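Local structure of CMP/dCMP-type deaminase domain-containing protein (Aspergillus oryzae RIB40, 7DRY) at residues T98-G103 against G133-G138; C102-S107 against G143-Q148. The protein probably deaminates a pyrimidine intermediate of riboflavin biosynthesis, using a zinc ion held in a cytidine deaminase (CDA) fold. All blocks are in the same frame, centred on the assembly; numbering follows the deposited sequence. Where two conformers were deposited one is given.

In the fold
Contacts 1 and 2 both start from the chain that leaves strand 91-97 for helix 112-117, and they share Cys-102 and Gly-103. Contact 1 is mostly buried and lies beyond the ends of the neighbouring parallel strands 91-97 and 127-132; backbone hydrogen bonds and close packing on carbonyls dominate it. Contact 2 is partly exposed. It sets the same loop, farther from the chain's centre, against the start of helix 145-152, with a glycine pair, a bridging water and no direct hydrogen bond. The centres of contacts 1 and 2 are about 8 Å apart. Glu-100 of contact 1 joins them through its hydrogen bond to Cys-147 N of contact 2, and Cys-102 carries both to the zinc.

Contact 1 of 2, residues T98-G103 against G133-G138; sequences TMEPCG and GVKEPG. With ZN (zinc ion), chain B.
Thr-98 O receives two amides from the facing chain: Gly-133 N at 2.9 Å, standing 47° out of the carbonyl plane, and Val-134 N through a weak bond. Two residues later the roles reverse. Glu-100 N divides its hydrogen between Val-134 O at 3.1 Å, nearly along the C=O axis, and Glu-136 O, the weaker branch. These acceptors converge because the chain bends between them, with Lys-135 at the centre of an inverse gamma turn.

Packing follows the same path. Met-99 lays CB 3.4 Å from Glu-136 O, and SD touches Gly-138 CA. A bend at chi3 (74°) turns the terminal methyl so that CE sits 3.3 Å from Pro-137 O. The same side chain also touches Ile-167 and Ala-171, so Met-99 packs between this turn and helix 164-171.

Glu-100 reaches out with an extended chain. Its OE1 comes 3.4 Å from Lys-135 C, at the peptide joining Lys-135 to Glu-136, while OE2 is hydrogen-bonded to Cys-147 N in the first turn of helix 145-152. That helix start would probably stabilise a carboxylate, but Gly-143 O close to OE1 would work the other way, so the charge state stays open. The Glu-100 carbonyl is used as well: Pro-137 CA approaches Glu-100 O at 3.2 Å in a CA-H...O contact with 153° at the hydrogen.

Further along, Cys-102 CB rests on Pro-137 CB at 4.1 Å, an apolar touch beside the metal. Cys-102 SG binds the zinc ion at 2.2 Å, and His-61, Cys-112 and a rather distant water complete the four ligands. His-61 with Glu-63 two residues on, plus Pro-101–Cys-102 and a second cysteine, Cys-112, at the start of the next helix, is the zinc-site pattern of the CDA fold.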
ATOM      1  N   THR A  98       2.576   4.187  -2.002  1.00 10.14           N
ATOM      2  CA  THR A  98       2.675   5.587  -2.416  1.00 10.65           C
ATOM      3  C   THR A  98       1.406   6.358  -2.070  1.00 11.87           C
ATOM      4  O   THR A  98       1.483   7.505  -1.623  1.00 12.32           O
ATOM      5  CB  THR A  98       3.047   5.744  -3.895  1.00 11.10           C
ATOM      6  OG1 THR A  98       2.076   5.095  -4.723  1.00 12.27           O
ATOM      7  CG2 THR A  98       4.438   5.185  -4.175  1.00 11.00           C
ATOM      8  N   MET A  99       0.234   5.748  -2.251  1.00 11.54           N
ATOM      9  CA  MET A  99      -1.035   6.411  -1.979  1.00 11.93           C
ATOM     10  C   MET A  99      -1.765   5.726  -0.828  1.00 14.83           C
ATOM     11  O   MET A  99      -1.526   4.555  -0.528  1.00 13.43           O
ATOM     12  CB  MET A  99      -1.915   6.412  -3.236  1.00 12.31           C
ATOM     13  CG  MET A  99      -1.269   7.109  -4.439  1.00 13.12           C
ATOM     14  SD  MET A  99      -2.370   7.307  -5.839  1.00 15.25           S
ATOM     15  CE  MET A  99      -3.452   8.624  -5.261  1.00 15.35           C
ATOM     16  N   GLU A 100      -2.649   6.485  -0.177  1.00 13.84           N
ATOM     17  CA  GLU A 100      -3.447   5.974   0.929  1.00 15.49           C
ATOM     18  C   GLU A 100      -4.175   4.696   0.500  1.00 14.13           C
ATOM     19  O   GLU A 100      -4.770   4.668  -0.580  1.00 14.56           O
ATOM     20  CB  GLU A 100      -4.490   7.032   1.305  1.00 15.23           C
ATOM     21  CG  GLU A 100      -5.488   6.596   2.359  1.00 18.10           C
ATOM     22  CD  GLU A 100      -6.630   7.582   2.503  1.00 22.88           C
ATOM     23  OE1 GLU A 100      -6.636   8.594   1.776  1.00 29.99           O
ATOM     24  OE2 GLU A 100      -7.532   7.344   3.332  1.00 22.34           O
ATOM     25  N   PRO A 101      -4.147   3.634   1.307  1.00 12.81           N
ATOM     26  CA  PRO A 101      -4.904   2.425   0.943  1.00 12.46           C
ATOM     27  C   PRO A 101      -6.399   2.696   0.838  1.00 12.92           C
ATOM     28  O   PRO A 101      -6.986   3.394   1.669  1.00 14.52           O
ATOM     29  CB  PRO A 101      -4.595   1.446   2.086  1.00 16.03           C
ATOM     30  CG  PRO A 101      -3.980   2.276   3.173  1.00 25.90           C
ATOM     31  CD  PRO A 101      -3.326   3.441   2.513  1.00 15.78           C
ATOM     32  N   CYS A 102      -7.014   2.125  -0.189  1.00 13.00           N
ATOM     33  CA  CYS A 102      -8.417   2.404  -0.448  1.00 14.41           C
ATOM     34  C   CYS A 102      -9.326   1.690   0.547  1.00 16.33           C
ATOM     35  O   CYS A 102      -9.036   0.583   1.024  1.00 16.26           O
ATOM     36  CB  CYS A 102      -8.806   2.034  -1.882  1.00 15.75           C
ATOM     37  SG  CYS A 102      -8.673   0.255  -2.333  1.00 14.49           S
ATOM     38  N   GLY A 103     -10.440   2.345   0.853  1.00 16.22           N
ATOM     39  CA  GLY A 103     -11.455   1.748   1.698  1.00 19.31           C
ATOM     40  C   GLY A 103     -12.733   1.453   0.945  1.00 19.22           C
ATOM     41  O   GLY A 103     -13.677   0.878   1.497  1.00 21.68           O
ATOM     42  N   GLY A 133       2.384   8.432   0.997  1.00 12.42           N
ATOM     43  CA  GLY A 133       2.904   9.726   0.590  1.00 13.76           C
ATOM     44  C   GLY A 133       1.881  10.766   0.178  1.00 16.64           C
ATOM     45  O   GLY A 133       2.199  11.962   0.103  1.00 20.27           O
ATOM     46  N   VAL A 134       0.647  10.335  -0.081  0.65 14.87           N
ATOM     47  CA  VAL A 134      -0.446  11.231  -0.453  0.65 16.39           C
ATOM     48  C   VAL A 134      -1.717  10.730   0.218  0.65 17.47           C
ATOM     49  O   VAL A 134      -2.043   9.542   0.127  0.65 16.79           O
ATOM     50  CB  VAL A 134      -0.652  11.301  -1.982  0.65 17.96           C
ATOM     51  CG1 VAL A 134      -1.884  12.136  -2.321  0.65 19.59           C
ATOM     52  CG2 VAL A 134       0.574  11.868  -2.677  0.65 24.13           C
ATOM     53  N   LYS A 135      -2.442  11.633   0.881  1.00 19.37           N
ATOM     54  CA  LYS A 135      -3.677  11.274   1.576  1.00 22.71           C
ATOM     55  C   LYS A 135      -4.865  11.276   0.612  1.00 21.85           C
ATOM     56  O   LYS A 135      -5.878  11.940   0.808  1.00 23.85           O
ATOM     57  CB  LYS A 135      -3.905  12.176   2.783  1.00 27.84           C
ATOM     58  CG  LYS A 135      -4.717  11.490   3.879  1.00 27.20           C
ATOM     59  CD  LYS A 135      -4.932  12.378   5.094  1.00 30.42           C
ATOM     60  CE  LYS A 135      -5.785  11.660   6.129  1.00 35.42           C
ATOM     61  NZ  LYS A 135      -6.128  12.529   7.290  1.00 39.76           N
ATOM     62  N   GLU A 136      -4.711  10.496  -0.455  1.00 20.11           N
ATOM     63  CA  GLU A 136      -5.758  10.225  -1.423  1.00 23.05           C
ATOM     64  C   GLU A 136      -5.568   8.776  -1.847  1.00 19.04           C
ATOM     65  O   GLU A 136      -4.425   8.318  -2.001  1.00 17.38           O
ATOM     66  CB  GLU A 136      -5.675  11.128  -2.662  1.00 25.40           C
ATOM     67  CG  GLU A 136      -5.875  12.610  -2.383  1.00 31.94           C
ATOM     68  CD  GLU A 136      -7.251  12.927  -1.827  1.00 44.05           C
ATOM     69  OE1 GLU A 136      -8.210  12.181  -2.120  1.00 43.61           O
ATOM     70  OE2 GLU A 136      -7.372  13.931  -1.094  1.00 48.55           O
ATOM     71  N   PRO A 137      -6.653   8.032  -2.022  1.00 19.72           N
ATOM     72  CA  PRO A 137      -6.533   6.625  -2.409  1.00 18.52           C
ATOM     73  C   PRO A 137      -6.243   6.481  -3.895  1.00 17.51           C
ATOM     74  O   PRO A 137      -6.451   7.393  -4.693  1.00 18.74           O
ATOM     75  CB  PRO A 137      -7.918   6.060  -2.081  1.00 20.07           C
ATOM     76  CG  PRO A 137      -8.838   7.238  -2.270  1.00 21.82           C
ATOM     77  CD  PRO A 137      -8.055   8.435  -1.798  1.00 21.84           C
ATOM     78  N   GLY A 138      -5.771   5.292  -4.257  1.00 16.25           N
ATOM     79  CA  GLY A 138      -5.534   4.960  -5.647  1.00 16.57           C
ATOM     80  C   GLY A 138      -6.801   4.537  -6.352  1.00 16.50           C
ATOM     81  O   GLY A 138      -6.869   3.450  -6.930  1.00 16.05           O
TER
HETATM   82 ZN    ZN B 300      -6.642  -0.266  -3.060  1.00 14.13          ZN
HETATM   83  O   HOH W   1      -5.428   1.943  -3.260  1.00 16.83           O

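Contact 2 of 2, residues C102-S107 against G143-Q148; sequences CGKRLS and GSEGCQ. With ZN (zinc ion), chain B; SO4 (sulfate ion), chain C.
Glu-145 lays its carboxylate against the aliphatic part of Lys-104, the two side chains crossing obliquely. The carboxylate oxygen OE2 touches Lys-104 CB at 3.7 Å and lies a little farther from CD. Chi1 of -175° sets Glu-145 CG anti to its backbone N, and the chain runs on extended. The charges do not meet: Lys-104 NZ stays 5.9 Å from Glu-145 OE2, so any electrostatic attraction is probably modest and no salt bridge forms.

Next to this pair the backbones come close. Gly-103 CA and Gly-146 CA are 4.1 Å apart, and the missing side chain of Gly-103 matters most, since its CB position would fall tight against Gly-146 N. No direct hydrogen bond spans the segments. Instead, one water accepts from Gly-103 N at 3.1 Å and, more weakly, from Gly-146 N in the first turn of helix 145-152.

The other end of the loop turns from the helix to a sulfate ion, probably from the crystallisation liquor. Its O3 is held by several donors: Arg-105 NE at 2.9 Å, in the guanidinium plane and fairly straight at 163°, Ser-107 OG at 2.7 Å, Ser-107 N, and weakly Arg-105 NH1. A second oxygen, O4, accepts from Leu-106 N at 2.9 Å. The guanidinium has further partners that restrict its rotation, since NH1 bonds to Asn-59 O and NH2 to Gln-64 OE1. Asn-59 ND2 and His-61 NE2 also bind the sulfate, so a zinc ligand shares the anion with this loop.

Such an anion pocket next to the metal is consistent with a place for the phosphate of a phosphorylated substrate, though a crystallisation ion cannot prove it. The arrangement is that of a CDA-fold zinc-site loop that packs by its glycine on a helix start and, farther along, binds an anion.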
ATOM      1  N   CYS A 102      -7.014   2.125  -0.189  1.00 13.00           N
ATOM      2  CA  CYS A 102      -8.417   2.404  -0.448  1.00 14.41           C
ATOM      3  C   CYS A 102      -9.326   1.690   0.547  1.00 16.33           C
ATOM      4  O   CYS A 102      -9.036   0.583   1.024  1.00 16.26           O
ATOM      5  CB  CYS A 102      -8.806   2.034  -1.882  1.00 15.75           C
ATOM      6  SG  CYS A 102      -8.673   0.255  -2.333  1.00 14.49           S
ATOM      7  N   GLY A 103     -10.440   2.345   0.853  1.00 16.22           N
ATOM      8  CA  GLY A 103     -11.455   1.748   1.698  1.00 19.31           C
ATOM      9  C   GLY A 103     -12.733   1.453   0.945  1.00 19.22           C
ATOM     10  O   GLY A 103     -13.677   0.878   1.497  1.00 21.68           O
ATOM     11  N   LYS A 104     -12.764   1.855  -0.324  1.00 19.90           N
ATOM     12  CA  LYS A 104     -13.886   1.648  -1.223  1.00 22.97           C
ATOM     13  C   LYS A 104     -13.308   1.540  -2.625  1.00 21.03           C
ATOM     14  O   LYS A 104     -12.327   2.216  -2.946  1.00 21.35           O
ATOM     15  CB  LYS A 104     -14.863   2.829  -1.149  1.00 27.45           C
ATOM     16  CG  LYS A 104     -16.121   2.652  -1.975  1.00 42.99           C
ATOM     17  CD  LYS A 104     -17.294   3.415  -1.372  1.00 53.60           C
ATOM     18  CE  LYS A 104     -18.399   3.628  -2.394  1.00 59.71           C
ATOM     19  NZ  LYS A 104     -18.319   4.977  -3.018  1.00 59.34           N
ATOM     20  N   ARG A 105     -13.899   0.678  -3.448  1.00 21.85           N
ATOM     21  CA  ARG A 105     -13.459   0.510  -4.826  1.00 21.54           C
ATOM     22  C   ARG A 105     -14.655   0.600  -5.759  1.00 25.43           C
ATOM     23  O   ARG A 105     -15.780   0.267  -5.381  1.00 29.02           O
ATOM     24  CB  ARG A 105     -12.720  -0.826  -5.028  1.00 24.51           C
ATOM     25  CG  ARG A 105     -11.354  -0.845  -4.377  1.00 22.18           C
ATOM     26  CD  ARG A 105     -10.581  -2.132  -4.669  1.00 22.17           C
ATOM     27  NE  ARG A 105     -10.358  -2.311  -6.100  1.00 21.78           N
ATOM     28  CZ  ARG A 105      -9.546  -3.222  -6.624  1.00 18.02           C
ATOM     29  NH1 ARG A 105      -9.423  -3.307  -7.946  1.00 21.85           N
ATOM     30  NH2 ARG A 105      -8.866  -4.048  -5.839  1.00 16.51           N
ATOM     31  N   LEU A 106     -14.399   1.066  -6.985  1.00 26.15           N
ATOM     32  CA  LEU A 106     -15.467   1.158  -7.977  1.00 28.28           C
ATOM     33  C   LEU A 106     -15.892  -0.222  -8.451  1.00 27.36           C
ATOM     34  O   LEU A 106     -17.082  -0.471  -8.679  1.00 32.37           O
ATOM     35  CB  LEU A 106     -15.018   2.016  -9.156  1.00 30.55           C
ATOM     36  CG  LEU A 106     -15.112   3.511  -8.873  1.00 34.22           C
ATOM     37  CD1 LEU A 106     -14.533   4.326 -10.014  1.00 35.05           C
ATOM     38  CD2 LEU A 106     -16.557   3.870  -8.631  1.00 41.10           C
ATOM     39  N   SER A 107     -14.934  -1.124  -8.620  1.00 29.84           N
ATOM     40  CA  SER A 107     -15.238  -2.514  -8.901  1.00 31.79           C
ATOM     41  C   SER A 107     -15.779  -3.187  -7.641  1.00 32.26           C
ATOM     42  O   SER A 107     -15.845  -2.593  -6.560  1.00 34.83           O
ATOM     43  CB  SER A 107     -13.989  -3.215  -9.425  1.00 30.58           C
ATOM     44  OG  SER A 107     -13.017  -3.337  -8.399  1.00 29.21           O
ATOM     45  N   GLY A 143     -10.991  10.672  -1.028  1.00 35.10           N
ATOM     46  CA  GLY A 143     -11.402  10.763   0.358  1.00 35.66           C
ATOM     47  C   GLY A 143     -10.430  10.129   1.335  1.00 35.00           C
ATOM     48  O   GLY A 143      -9.270   9.840   1.031  1.00 39.50           O
ATOM     49  N   SER A 144     -10.940   9.909   2.549  1.00 36.80           N
ATOM     50  CA  SER A 144     -10.131   9.462   3.676  1.00 35.72           C
ATOM     51  C   SER A 144     -10.708   8.230   4.364  1.00 31.46           C
ATOM     52  O   SER A 144     -10.283   7.904   5.480  1.00 31.68           O
ATOM     53  CB  SER A 144      -9.985  10.600   4.696  1.00 45.33           C
ATOM     54  OG  SER A 144      -9.439  10.138   5.918  1.00 53.14           O
ATOM     55  N   GLU A 145     -11.662   7.540   3.733  1.00 34.65           N
ATOM     56  CA  GLU A 145     -12.336   6.433   4.402  1.00 35.22           C
ATOM     57  C   GLU A 145     -11.354   5.323   4.776  1.00 28.30           C
ATOM     58  O   GLU A 145     -11.523   4.669   5.812  1.00 34.79           O
ATOM     59  CB  GLU A 145     -13.469   5.910   3.517  1.00 41.93           C
ATOM     60  CG  GLU A 145     -14.316   4.832   4.158  1.00 50.46           C
ATOM     61  CD  GLU A 145     -15.301   4.191   3.196  1.00 63.64           C
ATOM     62  OE1 GLU A 145     -16.020   3.262   3.621  1.00 68.02           O
ATOM     63  OE2 GLU A 145     -15.358   4.612   2.019  1.00 67.81           O
ATOM     64  N   GLY A 146     -10.313   5.112   3.968  1.00 26.92           N
ATOM     65  CA  GLY A 146      -9.325   4.099   4.307  1.00 29.35           C
ATOM     66  C   GLY A 146      -8.658   4.371   5.641  1.00 27.80           C
ATOM     67  O   GLY A 146      -8.541   3.482   6.489  1.00 24.17           O
ATOM     68  N   CYS A 147      -8.237   5.617   5.853  1.00 25.19           N
ATOM     69  CA  CYS A 147      -7.575   5.991   7.095  1.00 22.90           C
ATOM     70  C   CYS A 147      -8.502   5.807   8.292  1.00 21.61           C
ATOM     71  O   CYS A 147      -8.078   5.324   9.350  1.00 22.32           O
ATOM     72  CB  CYS A 147      -7.124   7.444   6.983  1.00 19.84           C
ATOM     73  SG  CYS A 147      -5.618   7.609   6.032  1.00 23.82           S
ATOM     74  N   GLN A 148      -9.777   6.171   8.137  1.00 24.71           N
ATOM     75  CA  GLN A 148     -10.740   5.987   9.219  1.00 29.37           C
ATOM     76  C   GLN A 148     -10.872   4.517   9.603  1.00 31.05           C
ATOM     77  O   GLN A 148     -10.919   4.180  10.792  1.00 28.90           O
ATOM     78  CB  GLN A 148     -12.090   6.569   8.806  1.00 33.31           C
ATOM     79  CG  GLN A 148     -12.023   8.027   8.389  1.00 38.39           C
ATOM     80  CD  GLN A 148     -13.333   8.527   7.813  1.00 52.75           C
ATOM     81  OE1 GLN A 148     -14.332   7.808   7.794  1.00 58.01           O
ATOM     82  NE2 GLN A 148     -13.331   9.764   7.329  1.00 57.99           N
TER
HETATM   83 ZN    ZN B 300      -6.642  -0.266  -3.060  1.00 14.13          ZN
HETATM   84  S   SO4 C 301     -11.229   0.234  -8.832  1.00 19.78           S
HETATM   85  O1  SO4 C 301      -9.780   0.273  -8.583  1.00 22.19           O
HETATM   86  O2  SO4 C 301     -11.431   0.248 -10.278  1.00 26.40           O
HETATM   87  O3  SO4 C 301     -11.784  -0.990  -8.284  1.00 23.28           O
HETATM   88  O4  SO4 C 301     -11.777   1.411  -8.181  1.00 23.65           O
HETATM   89  O   HOH W   2     -10.638   5.412   0.615  1.00 27.32           O
HETATM   90  O   HOH W   1      -5.428   1.943  -3.260  1.00 16.83           O